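Local coordinates for Alr4995 protein (Nostoc sp., PDB 6LRF) that works as a bifunctional arginine dihydrolase and ornithine cyclodeaminase, breaking down arginine and probably carrying the resulting ornithine on to proline, at residues Gln46-His51 against Asn219-Glu224; Ile408-Thr413 against Leu417-Lys422. One frame throughout, in Å; residues are numbered along the deposited sequence.

Overall arrangement
Contact 1 lies in the N-terminal part, within the dimethylarginine dimethylhydrolase-like range of the GME clan. Contact 2 belongs to the C-terminal ArgZ-like region. Their centres are about 64 Å apart, on opposite sides of the chain's centre, and they share no helix or strand. Contact 1 is a small, mostly buried patch where the C-terminal part of helix 34-49 meets strand 221-223 through methyl groups, with no hydrogen bond across it and one exposed residue, His-51. Contact 2 is larger and only partly buried: two neighbouring strands of a hairpin are joined by backbone hydrogen bonds, with mainly apolar packing on one face and more mixed side chains on the other.

Contact 1 (Gln46-His51 against Asn219-Glu224); sequences QILKEH and NTVNVE
Leu-48 reaches strand 221-223 with one methyl, CD1, which meets two valines that point at the helix from alternate positions of the strand. Its distance to Val-223 CG2 is 3.9 Å, and Val-221 CG1 lies 4.0 Å from the same Leu-48 CD1, Leu-48 and Val-221 crossing at about a right angle. The leucine's CB does not aim at the strand, but with CG anti to the backbone N (chi1 -166°) its branch does come near. The other methyl of Val-223, CG1, rests against His-51, 3.7 Å from its backbone O and 4.1 Å from its CB. No polar bond crosses the contact. One shell out, the His-51 ring turns back to the preceding helix: ND1 donates to Ile-47 O at 3.1 Å, that oxygen lying close to the ring plane. Glu-50 N reaches Ile-47 O from the opposite face of the carbonyl, so two donors grip it. Further out, Phe-7 and Met-9 of strand 6-9 also pack on Leu-48, and Leu-248 of strand 246-249 touches Ile-47 and His-51. Strand 226-229 pairs with strand 221-223, making this helix-on-sheet packing at the outer strand of a small mixed sheet.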
ATOM      1  N   GLN B  46     -22.019  37.044  43.349  1.00 49.43           N
ATOM      2  CA  GLN B  46     -21.620  37.354  44.722  1.00 51.64           C
ATOM      3  C   GLN B  46     -20.117  37.627  44.830  1.00 52.10           C
ATOM      4  O   GLN B  46     -19.708  38.605  45.459  1.00 50.71           O
ATOM      5  CB  GLN B  46     -22.014  36.217  45.680  1.00 52.73           C
ATOM      6  CG  GLN B  46     -23.523  35.994  45.863  1.00 54.03           C
ATOM      7  CD  GLN B  46     -24.259  37.215  46.385  1.00 61.99           C
ATOM      8  OE1 GLN B  46     -23.721  37.989  47.183  1.00 67.68           O
ATOM      9  NE2 GLN B  46     -25.513  37.379  45.957  1.00 59.83           N
ATOM     10  N   ILE B  47     -19.303  36.767  44.212  1.00 49.12           N
ATOM     11  CA  ILE B  47     -17.851  36.932  44.245  1.00 50.16           C
ATOM     12  C   ILE B  47     -17.424  38.251  43.608  1.00 52.12           C
ATOM     13  O   ILE B  47     -16.600  38.990  44.164  1.00 53.70           O
ATOM     14  CB  ILE B  47     -17.124  35.785  43.527  1.00 49.41           C
ATOM     15  CG1 ILE B  47     -17.306  34.471  44.287  1.00 53.84           C
ATOM     16  CG2 ILE B  47     -15.648  36.095  43.412  1.00 48.94           C
ATOM     17  CD1 ILE B  47     -16.821  33.252  43.522  1.00 48.38           C
ATOM     18  N   LEU B  48     -17.999  38.547  42.446  1.00 49.48           N
ATOM     19  CA  LEU B  48     -17.624  39.739  41.700  1.00 44.96           C
ATOM     20  C   LEU B  48     -18.059  41.002  42.431  1.00 47.56           C
ATOM     21  O   LEU B  48     -17.323  41.993  42.460  1.00 48.55           O
ATOM     22  CB  LEU B  48     -18.224  39.702  40.285  1.00 47.62           C
ATOM     23  CG  LEU B  48     -17.653  40.705  39.276  1.00 45.03           C
ATOM     24  CD1 LEU B  48     -16.139  40.608  39.223  1.00 40.65           C
ATOM     25  CD2 LEU B  48     -18.243  40.487  37.892  1.00 39.61           C
ATOM     26  N   LYS B  49     -19.254  40.956  43.024  1.00 52.83           N
ATOM     27  CA  LYS B  49     -19.807  42.079  43.787  1.00 48.88           C
ATOM     28  C   LYS B  49     -18.908  42.472  44.964  1.00 49.78           C
ATOM     29  O   LYS B  49     -18.982  43.597  45.466  1.00 47.02           O
ATOM     30  CB  LYS B  49     -21.211  41.733  44.295  1.00 46.66           C
ATOM     31  CG  LYS B  49     -22.322  42.504  43.606  1.00 43.56           C
ATOM     32  CD  LYS B  49     -22.045  44.015  43.682  1.00 53.68           C
ATOM     33  CE  LYS B  49     -23.112  44.862  42.965  1.00 45.78           C
ATOM     34  NZ  LYS B  49     -22.841  46.343  43.035  1.00 40.76           N
ATOM     35  N   GLU B  50     -18.054  41.535  45.380  1.00 51.05           N
ATOM     36  CA  GLU B  50     -17.118  41.744  46.481  1.00 52.10           C
ATOM     37  C   GLU B  50     -15.820  42.430  46.039  1.00 53.22           C
ATOM     38  O   GLU B  50     -15.029  42.861  46.877  1.00 51.55           O
ATOM     39  CB  GLU B  50     -16.788  40.405  47.159  1.00 54.54           C
ATOM     40  CG  GLU B  50     -17.968  39.757  47.908  1.00 63.15           C
ATOM     41  CD  GLU B  50     -17.614  38.412  48.564  1.00 66.56           C
ATOM     42  OE1 GLU B  50     -17.177  37.482  47.851  1.00 67.62           O
ATOM     43  OE2 GLU B  50     -17.788  38.274  49.794  1.00 72.77           O
ATOM     44  N   HIS B  51     -15.594  42.533  44.733  1.00 50.13           N
ATOM     45  CA  HIS B  51     -14.389  43.201  44.238  1.00 49.59           C
ATOM     46  C   HIS B  51     -14.703  44.326  43.258  1.00 45.08           C
ATOM     47  O   HIS B  51     -13.797  45.005  42.775  1.00 44.06           O
ATOM     48  CB  HIS B  51     -13.450  42.193  43.576  1.00 48.19           C
ATOM     49  CG  HIS B  51     -12.996  41.099  44.492  1.00 54.61           C
ATOM     50  ND1 HIS B  51     -13.695  39.921  44.647  1.00 56.25           N
ATOM     51  CD2 HIS B  51     -11.917  41.008  45.304  1.00 55.24           C
ATOM     52  CE1 HIS B  51     -13.063  39.148  45.513  1.00 57.44           C
ATOM     53  NE2 HIS B  51     -11.984  39.786  45.930  1.00 61.12           N
ATOM     54  N   ASN B 219     -11.620  31.879  29.678  1.00 35.93           N
ATOM     55  CA  ASN B 219     -12.843  32.639  29.925  1.00 32.58           C
ATOM     56  C   ASN B 219     -12.882  33.138  31.373  1.00 34.30           C
ATOM     57  O   ASN B 219     -13.750  32.773  32.163  1.00 31.48           O
ATOM     58  CB  ASN B 219     -14.059  31.777  29.612  1.00 32.62           C
ATOM     59  CG  ASN B 219     -15.216  32.580  29.089  1.00 34.58           C
ATOM     60  OD1 ASN B 219     -16.287  32.628  29.715  1.00 30.95           O
ATOM     61  ND2 ASN B 219     -15.018  33.226  27.935  1.00 28.78           N
ATOM     62  N   THR B 220     -11.932  34.010  31.681  1.00 34.91           N
ATOM     63  CA  THR B 220     -11.623  34.416  33.035  1.00 35.40           C
ATOM     64  C   THR B 220     -11.871  35.900  33.249  1.00 37.23           C
ATOM     65  O   THR B 220     -11.509  36.727  32.399  1.00 36.18           O
ATOM     66  CB  THR B 220     -10.157  34.103  33.355  1.00 34.08           C
ATOM     67  OG1 THR B 220     -10.038  32.714  33.674  1.00 42.04           O
ATOM     68  CG2 THR B 220      -9.650  34.944  34.520  1.00 36.62           C
ATOM     69  N   VAL B 221     -12.498  36.231  34.377  1.00 35.03           N
ATOM     70  CA  VAL B 221     -12.665  37.621  34.785  1.00 31.59           C
ATOM     71  C   VAL B 221     -11.451  38.060  35.593  1.00 38.52           C
ATOM     72  O   VAL B 221     -11.032  37.379  36.529  1.00 39.93           O
ATOM     73  CB  VAL B 221     -13.953  37.814  35.593  1.00 36.42           C
ATOM     74  CG1 VAL B 221     -14.126  39.270  35.979  1.00 38.47           C
ATOM     75  CG2 VAL B 221     -15.145  37.346  34.773  1.00 33.05           C
ATOM     76  N   ASN B 222     -10.868  39.186  35.199  1.00 34.21           N
ATOM     77  CA  ASN B 222      -9.695  39.728  35.859  1.00 35.97           C
ATOM     78  C   ASN B 222     -10.065  41.004  36.588  1.00 45.42           C
ATOM     79  O   ASN B 222     -10.507  41.970  35.961  1.00 46.08           O
ATOM     80  CB  ASN B 222      -8.578  39.997  34.841  1.00 35.38           C
ATOM     81  CG  ASN B 222      -7.263  40.418  35.491  1.00 42.91           C
ATOM     82  OD1 ASN B 222      -6.508  41.223  34.930  1.00 39.53           O
ATOM     83  ND2 ASN B 222      -6.978  39.867  36.672  1.00 42.25           N
ATOM     84  N   VAL B 223      -9.919  40.995  37.911  1.00 39.86           N
ATOM     85  CA  VAL B 223     -10.067  42.210  38.705  1.00 44.38           C
ATOM     86  C   VAL B 223      -8.738  42.488  39.415  1.00 43.51           C
ATOM     87  O   VAL B 223      -8.434  41.892  40.449  1.00 44.27           O
ATOM     88  CB  VAL B 223     -11.217  42.093  39.719  1.00 44.19           C
ATOM     89  CG1 VAL B 223     -11.745  43.476  40.069  1.00 52.34           C
ATOM     90  CG2 VAL B 223     -12.343  41.253  39.140  1.00 43.54           C
ATOM     91  N   GLU B 224      -7.959  43.395  38.831  1.00 46.17           N
ATOM     92  CA  GLU B 224      -6.535  43.604  39.147  1.00 50.98           C
ATOM     93  C   GLU B 224      -5.789  42.285  39.345  1.00 50.98           C
ATOM     94  O   GLU B 224      -5.401  41.646  38.370  1.00 45.05           O
ATOM     95  CB  GLU B 224      -6.360  44.507  40.379  1.00 56.42           C
ATOM     96  CG  GLU B 224      -4.882  44.791  40.814  1.00 65.94           C
ATOM     97  CD  GLU B 224      -3.862  44.840  39.655  1.00 72.49           C
ATOM     98  OE1 GLU B 224      -4.096  45.585  38.672  1.00 72.97           O
ATOM     99  OE2 GLU B 224      -2.808  44.155  39.736  1.00 64.37           O
TER

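Contact 2 (Ile408-Thr413 against Leu417-Lys422)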
ATOM      1  N   ILE B 408      11.933  37.245 -10.308  1.00 19.71           N
ATOM      2  CA  ILE B 408      11.867  37.834 -11.640  1.00 18.90           C
ATOM      3  C   ILE B 408      12.757  39.067 -11.688  1.00 22.17           C
ATOM      4  O   ILE B 408      12.517  40.044 -10.981  1.00 17.46           O
ATOM      5  CB  ILE B 408      10.428  38.185 -12.016  1.00 21.86           C
ATOM      6  CG1 ILE B 408       9.564  36.917 -11.965  1.00 20.92           C
ATOM      7  CG2 ILE B 408      10.360  38.811 -13.405  1.00 16.61           C
ATOM      8  CD1 ILE B 408       8.124  37.157 -12.368  1.00 23.04           C
ATOM      9  N   ALA B 409      13.804  39.001 -12.508  1.00 20.00           N
ATOM     10  CA  ALA B 409      14.757  40.095 -12.636  1.00 21.35           C
ATOM     11  C   ALA B 409      14.418  40.919 -13.876  1.00 24.13           C
ATOM     12  O   ALA B 409      14.034  40.384 -14.910  1.00 25.19           O
ATOM     13  CB  ALA B 409      16.190  39.557 -12.713  1.00 19.83           C
ATOM     14  N   ILE B 410      14.545  42.232 -13.753  1.00 24.18           N
ATOM     15  CA  ILE B 410      14.184  43.158 -14.812  1.00 22.20           C
ATOM     16  C   ILE B 410      15.432  43.918 -15.170  1.00 24.99           C
ATOM     17  O   ILE B 410      16.115  44.447 -14.287  1.00 23.13           O
ATOM     18  CB  ILE B 410      13.091  44.181 -14.380  1.00 24.69           C
ATOM     19  CG1 ILE B 410      11.881  43.471 -13.782  1.00 24.89           C
ATOM     20  CG2 ILE B 410      12.670  45.064 -15.569  1.00 21.82           C
ATOM     21  CD1 ILE B 410      11.196  42.531 -14.768  1.00 23.14           C
ATOM     22  N   THR B 411      15.734  43.986 -16.457  1.00 24.15           N
ATOM     23  CA  THR B 411      16.860  44.788 -16.885  1.00 27.66           C
ATOM     24  C   THR B 411      16.566  45.515 -18.214  1.00 26.64           C
ATOM     25  O   THR B 411      15.741  45.072 -19.028  1.00 27.48           O
ATOM     26  CB  THR B 411      18.141  43.913 -16.977  1.00 29.36           C
ATOM     27  OG1 THR B 411      19.237  44.711 -17.444  1.00 47.16           O
ATOM     28  CG2 THR B 411      17.936  42.749 -17.905  1.00 23.94           C
ATOM     29  N   GLN B 412      17.195  46.675 -18.389  1.00 24.29           N
ATOM     30  CA  GLN B 412      17.127  47.412 -19.648  1.00 26.52           C
ATOM     31  C   GLN B 412      18.327  46.966 -20.497  1.00 26.04           C
ATOM     32  O   GLN B 412      19.456  46.968 -20.026  1.00 26.43           O
ATOM     33  CB  GLN B 412      17.136  48.937 -19.404  1.00 25.13           C
ATOM     34  CG  GLN B 412      17.023  49.797 -20.666  1.00 27.73           C
ATOM     35  CD  GLN B 412      15.642  49.732 -21.337  1.00 32.23           C
ATOM     36  OE1 GLN B 412      14.602  49.834 -20.680  1.00 29.84           O
ATOM     37  NE2 GLN B 412      15.637  49.566 -22.654  1.00 32.84           N
ATOM     38  N   THR B 413      18.069  46.547 -21.731  1.00 24.12           N
ATOM     39  CA  THR B 413      19.133  46.040 -22.601  1.00 22.92           C
ATOM     40  C   THR B 413      19.116  46.824 -23.912  1.00 27.36           C
ATOM     41  O   THR B 413      18.146  47.554 -24.170  1.00 28.64           O
ATOM     42  CB  THR B 413      18.941  44.536 -22.897  1.00 24.23           C
ATOM     43  OG1 THR B 413      17.986  44.388 -23.956  1.00 21.31           O
ATOM     44  CG2 THR B 413      18.463  43.792 -21.652  1.00 24.84           C
ATOM     45  N   LEU B 417      13.473  46.260 -22.779  1.00 28.70           N
ATOM     46  CA  LEU B 417      13.257  45.722 -21.441  1.00 26.44           C
ATOM     47  C   LEU B 417      13.276  44.206 -21.433  1.00 24.75           C
ATOM     48  O   LEU B 417      12.613  43.575 -22.238  1.00 26.94           O
ATOM     49  CB  LEU B 417      11.918  46.203 -20.891  1.00 27.37           C
ATOM     50  CG  LEU B 417      11.888  47.580 -20.256  1.00 28.21           C
ATOM     51  CD1 LEU B 417      10.441  47.976 -20.036  1.00 29.65           C
ATOM     52  CD2 LEU B 417      12.655  47.549 -18.945  1.00 24.14           C
ATOM     53  N   LEU B 418      14.029  43.624 -20.515  1.00 21.73           N
ATOM     54  CA  LEU B 418      14.055  42.181 -20.388  1.00 25.00           C
ATOM     55  C   LEU B 418      13.598  41.735 -18.997  1.00 29.24           C
ATOM     56  O   LEU B 418      14.125  42.204 -17.980  1.00 23.55           O
ATOM     57  CB  LEU B 418      15.462  41.660 -20.671  1.00 20.33           C
ATOM     58  CG  LEU B 418      15.645  40.164 -20.463  1.00 29.07           C
ATOM     59  CD1 LEU B 418      14.754  39.362 -21.431  1.00 23.00           C
ATOM     60  CD2 LEU B 418      17.114  39.835 -20.641  1.00 31.07           C
ATOM     61  N   ALA B 419      12.607  40.843 -18.962  1.00 24.93           N
ATOM     62  CA  ALA B 419      12.141  40.252 -17.705  1.00 26.37           C
ATOM     63  C   ALA B 419      12.502  38.773 -17.706  1.00 26.11           C
ATOM     64  O   ALA B 419      12.116  38.034 -18.606  1.00 24.04           O
ATOM     65  CB  ALA B 419      10.642  40.446 -17.523  1.00 21.76           C
ATOM     66  N   GLN B 420      13.263  38.364 -16.702  1.00 25.63           N
ATOM     67  CA  GLN B 420      13.857  37.031 -16.640  1.00 27.40           C
ATOM     68  C   GLN B 420      13.599  36.341 -15.312  1.00 24.78           C
ATOM     69  O   GLN B 420      13.976  36.838 -14.260  1.00 22.66           O
ATOM     70  CB  GLN B 420      15.374  37.112 -16.809  1.00 31.19           C
ATOM     71  CG  GLN B 420      15.940  36.742 -18.140  1.00 40.96           C
ATOM     72  CD  GLN B 420      17.440  36.993 -18.166  1.00 42.56           C
ATOM     73  OE1 GLN B 420      17.919  38.015 -17.661  1.00 41.63           O
ATOM     74  NE2 GLN B 420      18.189  36.053 -18.726  1.00 42.85           N
ATOM     75  N   CYS B 421      13.016  35.161 -15.381  1.00 21.98           N
ATOM     76  CA  CYS B 421      12.923  34.278 -14.248  1.00 20.86           C
ATOM     77  C   CYS B 421      14.311  33.683 -13.917  1.00 22.43           C
ATOM     78  O   CYS B 421      14.955  33.056 -14.758  1.00 21.92           O
ATOM     79  CB  CYS B 421      11.912  33.201 -14.586  1.00 26.93           C
ATOM     80  SG  CYS B 421      11.277  32.333 -13.244  1.00 39.49           S
ATOM     81  N   LYS B 422      14.780  33.902 -12.700  1.00 17.94           N
ATOM     82  CA  LYS B 422      16.090  33.400 -12.284  1.00 20.84           C
ATOM     83  C   LYS B 422      15.956  32.707 -10.951  1.00 21.77           C
ATOM     84  O   LYS B 422      15.237  33.189 -10.075  1.00 20.92           O
ATOM     85  CB  LYS B 422      17.112  34.532 -12.158  1.00 22.41           C
ATOM     86  CG  LYS B 422      17.576  35.170 -13.462  1.00 24.79           C
ATOM     87  CD  LYS B 422      18.566  36.268 -13.137  1.00 33.00           C
ATOM     88  CE  LYS B 422      19.671  36.413 -14.161  1.00 36.45           C
ATOM     89  NZ  LYS B 422      20.898  37.021 -13.516  1.00 36.97           N
TER
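The side-chain amide of Gln-412 meets Leu-417 through its oxygen, OE1 standing 3.5 Å from Leu-417 CD2; a bend at chi2 (70°) folds the chain back to that branch. Among the flat peptide groups, four backbone hydrogen bonds, two in each direction, join the pairs Ala-409/Gln-420 and Thr-411/Leu-418; the one from Leu-418 N to Thr-411 O measures 2.7 Å. On the face of Ile-408, Ile-410 and Ala-419, chi2 of Ile-410 (-62°) turns CD1 across to Ala-419 CB at 3.5 Å, tighter than usual for two carbons, while Ile-410 CG2 lies 4.2 Å from Leu-417 CD2. An alanine in place of Ile-410 is likely to open a gap beside Ala-419 and Leu-417 and cost packing on Val-390, Ile-392 and Ile-434. On the other face Thr-411 lies alongside Leu-418, pointing the same way. From the end of its strand Thr-413 brings CG2 to 3.8 Å from Leu-418 CB, and its OG1 is hydrogen-bonded to Asn-415 N and Gly-416 O in the turn. At the far end Lys-422 lays CD against Ala-409 CB and carries NZ on to a salt bridge with Glu-431. Alternating hydrogen-bonded and non-hydrogen-bonded pairs mark an antiparallel pair, and the short turn between them makes strands 407-413 and 416-422 a beta hairpin, flanked in its mixed sheet by strands 432-435 and 395-400.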